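Local coordinates for phosphatidylglycerophosphatase and protein-tyrosine phosphatase 1 (Mus musculus, PDB 3RGO) that dephosphorylates phosphatidylglycerophosphate to phosphatidylglycerol, a step on the pathway to the mitochondrial phospholipid cardiolipin, at residues 2-7 and 25-30; 18-23 and 44-49. One frame throughout, in Å; residues are numbered along the deposited sequence.

Contact 1 (2-7 and 25-30)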
# COMPACT_ATOMS: atom_id res chain seq x y z
N TYR A 2 1.86 -12.30 -3.96
CA TYR A 2 1.05 -11.11 -3.84
C TYR A 2 -0.38 -11.45 -4.22
O TYR A 2 -0.63 -12.47 -4.87
CB TYR A 2 1.59 -10.00 -4.75
CG TYR A 2 1.49 -10.31 -6.22
CD1 TYR A 2 0.37 -9.95 -6.95
CD2 TYR A 2 2.52 -10.97 -6.88
CE1 TYR A 2 0.27 -10.24 -8.31
CE2 TYR A 2 2.44 -11.26 -8.23
CZ TYR A 2 1.31 -10.90 -8.94
OH TYR A 2 1.23 -11.19 -10.28
N HIS A 3 -1.31 -10.60 -3.81
CA HIS A 3 -2.72 -10.77 -4.12
C HIS A 3 -3.30 -9.46 -4.63
O HIS A 3 -2.97 -8.38 -4.13
CB HIS A 3 -3.50 -11.20 -2.87
CG HIS A 3 -3.17 -12.57 -2.38
ND1 HIS A 3 -2.14 -12.81 -1.49
CD2 HIS A 3 -3.73 -13.77 -2.64
CE1 HIS A 3 -2.09 -14.11 -1.23
NE2 HIS A 3 -3.04 -14.71 -1.92
N ARG A 4 -4.18 -9.54 -5.62
CA ARG A 4 -4.92 -8.36 -6.06
C ARG A 4 -6.01 -8.04 -5.04
O ARG A 4 -6.76 -8.92 -4.61
CB ARG A 4 -5.53 -8.58 -7.44
CG ARG A 4 -6.48 -7.46 -7.86
CD ARG A 4 -6.83 -7.52 -9.34
NE ARG A 4 -5.65 -7.39 -10.19
CZ ARG A 4 -5.10 -6.23 -10.53
NH1 ARG A 4 -5.60 -5.09 -10.07
NH2 ARG A 4 -4.03 -6.20 -11.32
N ILE A 5 -6.09 -6.77 -4.64
CA ILE A 5 -7.09 -6.33 -3.67
C ILE A 5 -8.34 -5.82 -4.39
O ILE A 5 -9.46 -6.17 -4.03
CB ILE A 5 -6.53 -5.23 -2.75
CG1 ILE A 5 -5.29 -5.73 -2.00
CG2 ILE A 5 -7.60 -4.76 -1.77
CD1 ILE A 5 -5.55 -6.94 -1.10
N ASP A 6 -8.12 -4.98 -5.39
CA ASP A 6 -9.19 -4.56 -6.29
C ASP A 6 -8.60 -4.20 -7.65
O ASP A 6 -7.48 -4.60 -7.98
CB ASP A 6 -10.03 -3.41 -5.69
CG ASP A 6 -9.24 -2.12 -5.49
OD1 ASP A 6 -8.11 -2.01 -6.01
OD2 ASP A 6 -9.76 -1.21 -4.81
N HIS A 7 -9.35 -3.46 -8.46
CA HIS A 7 -8.91 -3.13 -9.81
C HIS A 7 -7.62 -2.29 -9.81
O HIS A 7 -6.90 -2.26 -10.81
CB HIS A 7 -10.03 -2.42 -10.58
CG HIS A 7 -9.78 -2.31 -12.05
ND1 HIS A 7 -9.29 -1.17 -12.64
CD2 HIS A 7 -9.94 -3.21 -13.05
CE1 HIS A 7 -9.17 -1.36 -13.94
NE2 HIS A 7 -9.56 -2.59 -14.22
N LEU A 25 3.20 -5.83 -17.27
CA LEU A 25 2.42 -6.29 -18.42
C LEU A 25 1.12 -6.98 -18.01
O LEU A 25 0.06 -6.70 -18.57
CB LEU A 25 3.26 -7.22 -19.29
CG LEU A 25 4.55 -6.62 -19.84
CD1 LEU A 25 5.41 -7.69 -20.49
CD2 LEU A 25 4.24 -5.50 -20.83
N ASP A 26 1.20 -7.87 -17.03
CA ASP A 26 0.05 -8.68 -16.64
C ASP A 26 -0.87 -8.01 -15.61
O ASP A 26 -2.09 -8.15 -15.69
CB ASP A 26 0.51 -10.05 -16.11
CG ASP A 26 1.20 -10.87 -17.18
OD1 ASP A 26 1.18 -10.46 -18.36
OD2 ASP A 26 1.77 -11.93 -16.84
N GLU A 27 -0.29 -7.28 -14.66
CA GLU A 27 -1.07 -6.66 -13.59
C GLU A 27 -1.25 -5.16 -13.80
O GLU A 27 -1.85 -4.49 -12.96
CB GLU A 27 -0.42 -6.92 -12.23
CG GLU A 27 -0.10 -8.38 -11.95
CD GLU A 27 -1.34 -9.24 -11.78
OE1 GLU A 27 -2.46 -8.69 -11.85
OE2 GLU A 27 -1.20 -10.46 -11.58
N ASN A 28 -0.72 -4.65 -14.91
CA ASN A 28 -0.82 -3.24 -15.26
C ASN A 28 -0.26 -2.30 -14.20
O ASN A 28 -0.69 -1.15 -14.08
CB ASN A 28 -2.27 -2.85 -15.60
CG ASN A 28 -2.36 -1.56 -16.40
OD1 ASN A 28 -3.44 -0.98 -16.54
ND2 ASN A 28 -1.22 -1.10 -16.92
N VAL A 29 0.71 -2.79 -13.43
CA VAL A 29 1.34 -1.98 -12.39
C VAL A 29 2.12 -0.82 -12.99
O VAL A 29 3.09 -1.02 -13.74
CB VAL A 29 2.30 -2.82 -11.53
CG1 VAL A 29 3.12 -1.92 -10.62
CG2 VAL A 29 1.52 -3.85 -10.71
N ARG A 30 1.71 0.40 -12.66
CA ARG A 30 2.43 1.60 -13.11
C ARG A 30 2.91 2.42 -11.92
O ARG A 30 3.56 3.45 -12.09
CB ARG A 30 1.54 2.45 -14.02
CG ARG A 30 1.21 1.76 -15.33
CD ARG A 30 2.47 1.51 -16.14
NE ARG A 30 2.34 0.34 -17.00
CZ ARG A 30 1.74 0.35 -18.18
NH1 ARG A 30 1.20 1.47 -18.65
NH2 ARG A 30 1.66 -0.76 -18.90
O HOH W 1 -5.16 -10.01 -10.86
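Tyr-2 and Arg-4, alternate residues of the edge strand 2-4, close on the carboxylate of Glu-27 from two directions and so clip the edge of the phosphatase sheet to the turn between helix 20-26 and strand 29-35. The mixed five-stranded sheet flanked by helices is that of the dual-specificity phosphatase fold, and here polar side chains add a second tie to its outermost N-terminal strand. Tyr-2 has CG between its backbone N and carbonyl carbon (chi1 66°), which sends the ring toward the turn; its OH donates to Glu-27 OE2 at 2.9 Å. That oxygen lies at the ring edge, near the ring plane, and the ring stands almost perpendicular to the carboxylate. Leu-10, on the adjacent strand 9-12, is touched by Tyr-2, Arg-4 and Glu-27 alike. His-3, between the two gripping residues, instead has a backbone partner in Leu-11 of that strand and a side-chain partner in Arg-130.

Arg-4 supplies the positive partner. Its NH2 forms a salt bridge with Glu-27 OE1 at 3.0 Å, a fairly straight bond (161° at the hydrogen) that meets the oxygen on its anti side. The glutamate thus spends one oxygen on the phenol and the other on the guanidinium, which should restrain rotation of its carboxylate. A water reinforces the ion pair, accepting from Arg-4 NE at 2.7 Å and donating to Glu-27 OE1 at 3.2 Å. Past the strand, Asp-6 turns its side chain to Tyr-110 while its carbonyl steadies the arginine from within the same segment: Arg-4 NH1 donates to Asp-6 O at 2.9 Å, with the acceptor close to the guanidinium plane.

Contact 2 (18-23 and 44-49)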
# COMPACT_ATOMS: atom_id res chain seq x y z
N ASN A 18 13.18 -9.65 -11.01
CA ASN A 18 12.72 -10.53 -12.07
C ASN A 18 11.21 -10.49 -12.31
O ASN A 18 10.73 -10.92 -13.36
CB ASN A 18 13.16 -11.97 -11.80
CG ASN A 18 12.23 -12.69 -10.83
OD1 ASN A 18 12.41 -12.60 -9.61
ND2 ASN A 18 11.24 -13.39 -11.36
N MET A 19 10.46 -10.00 -11.32
CA MET A 19 9.00 -9.98 -11.40
C MET A 19 8.49 -8.77 -12.17
O MET A 19 7.34 -8.73 -12.60
CB MET A 19 8.40 -9.99 -9.99
CG MET A 19 8.82 -11.18 -9.15
SD MET A 19 8.31 -11.00 -7.44
CE MET A 19 6.55 -10.74 -7.64
N THR A 20 9.36 -7.78 -12.33
CA THR A 20 9.01 -6.52 -12.98
C THR A 20 8.16 -6.71 -14.24
O THR A 20 7.11 -6.09 -14.38
CB THR A 20 10.28 -5.73 -13.36
OG1 THR A 20 11.01 -5.42 -12.17
CG2 THR A 20 9.92 -4.44 -14.07
N ARG A 21 8.62 -7.56 -15.14
CA ARG A 21 7.94 -7.77 -16.41
C ARG A 21 6.49 -8.22 -16.23
O ARG A 21 5.57 -7.64 -16.82
CB ARG A 21 8.71 -8.79 -17.27
CG ARG A 21 8.05 -9.11 -18.59
CD ARG A 21 8.90 -10.08 -19.41
NE ARG A 21 8.29 -10.37 -20.70
CZ ARG A 21 7.37 -11.31 -20.90
NH1 ARG A 21 6.94 -12.05 -19.89
NH2 ARG A 21 6.87 -11.51 -22.12
N ARG A 22 6.30 -9.25 -15.42
CA ARG A 22 4.97 -9.78 -15.14
C ARG A 22 4.06 -8.74 -14.49
O ARG A 22 2.89 -8.61 -14.85
CB ARG A 22 5.08 -11.02 -14.25
CG ARG A 22 3.78 -11.40 -13.55
CD ARG A 22 3.17 -12.65 -14.16
NE ARG A 22 2.05 -13.14 -13.36
CZ ARG A 22 1.47 -14.33 -13.53
NH1 ARG A 22 1.91 -15.15 -14.47
NH2 ARG A 22 0.46 -14.69 -12.75
N LEU A 23 4.60 -8.02 -13.51
CA LEU A 23 3.82 -7.03 -12.78
C LEU A 23 3.29 -5.92 -13.69
O LEU A 23 2.14 -5.51 -13.57
CB LEU A 23 4.64 -6.43 -11.64
CG LEU A 23 4.90 -7.38 -10.47
CD1 LEU A 23 5.83 -6.73 -9.44
CD2 LEU A 23 3.58 -7.79 -9.83
N LEU A 44 17.80 -7.18 -4.00
CA LEU A 44 16.76 -8.06 -4.51
C LEU A 44 15.75 -7.30 -5.36
O LEU A 44 15.10 -7.88 -6.24
CB LEU A 44 16.02 -8.72 -3.35
CG LEU A 44 16.30 -10.20 -3.05
CD1 LEU A 44 17.58 -10.66 -3.72
CD2 LEU A 44 16.34 -10.42 -1.55
N CYS A 45 15.61 -6.01 -5.09
CA CYS A 45 14.55 -5.22 -5.69
C CYS A 45 15.07 -4.19 -6.69
O CYS A 45 16.26 -3.87 -6.70
CB CYS A 45 13.76 -4.50 -4.60
SG CYS A 45 13.23 -5.58 -3.26
N ASN A 46 14.18 -3.69 -7.53
CA ASN A 46 14.50 -2.58 -8.41
C ASN A 46 14.88 -1.35 -7.60
O ASN A 46 14.38 -1.13 -6.50
CB ASN A 46 13.31 -2.23 -9.30
CG ASN A 46 13.02 -3.28 -10.34
OD1 ASN A 46 13.85 -4.14 -10.62
ND2 ASN A 46 11.83 -3.21 -10.93
N THR A 47 15.78 -0.55 -8.16
CA THR A 47 16.00 0.79 -7.66
C THR A 47 14.85 1.62 -8.19
O THR A 47 14.00 1.12 -8.93
CB THR A 47 17.30 1.37 -8.21
OG1 THR A 47 17.28 1.30 -9.64
CG2 THR A 47 18.49 0.57 -7.69
N SER A 48 14.80 2.90 -7.82
CA SER A 48 13.76 3.78 -8.32
C SER A 48 13.89 3.97 -9.83
O SER A 48 12.89 4.10 -10.53
CB SER A 48 13.80 5.13 -7.61
OG SER A 48 12.75 5.96 -8.07
N LYS A 49 15.12 3.98 -10.31
CA LYS A 49 15.39 4.15 -11.73
C LYS A 49 15.01 2.91 -12.54
O LYS A 49 14.49 3.02 -13.64
CB LYS A 49 16.86 4.53 -11.97
CG LYS A 49 17.81 4.01 -10.90
CD LYS A 49 18.91 3.13 -11.50
CE LYS A 49 19.83 2.60 -10.41
NZ LYS A 49 20.84 1.64 -10.95
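Asn-46 reaches across to Thr-20 through one amide nitrogen, and its side chain can be followed outward from the backbone. CB points toward the segment 18-23, and CG lies anti to the carbonyl carbon (chi1 -70°), extending the amide in the direction of the threonine. CG comes within 3.5 Å of Thr-20 OG1, and the amide OD1 is equally far from that hydroxyl oxygen. At the tip, ND2 donates to Thr-20 OG1 at 2.7 Å; the bond is moderately bent, 153° at the hydrogen, with the oxygen 16° out of the amide plane. Asn-46 ND2 lies 3.8 Å from Thr-20 CB.

Thr-20 OG1 accepts here and must give its own hydrogen to Lys-17 O, since a carbonyl cannot donate; two partners thus grip one hydroxyl at the start of helix 20-26. An alanine in place of Asn-46 would take away the amide donor to Thr-20 OG1 and would probably leave the start of helix 20-26 without this tie to the segment before helix 48-53. Leu-44 adds a backbone bond to Lys-17, and N-cap Thr-47, its N bonded to Glu-50 OE1, opens helix 48-53 of this dual-specificity phosphatase domain with the pairing typical of a capping box.

From the N terminus, the chain runs through strand 2-4 and strand 9-12, enters helix 20-26 and turns back at residues 25-30, where contact 1 closes the first loop onto the edge strand. It continues along strand 29-35 to residues 44-49, where contact 2 closes a second loop back onto the start of helix 20-26. Their segments alternate along the sequence, so the loops cross rather than nest. Helix 20-26 carries Thr-20 of contact 2 at its start, and Glu-27 of contact 1 follows in the turn leading to strand 29-35. Tyr-2 packs on Met-19 and Leu-23, coupling the two neighbourhoods directly, and together they tie the edge strand, this helix and the approach to helix 48-53.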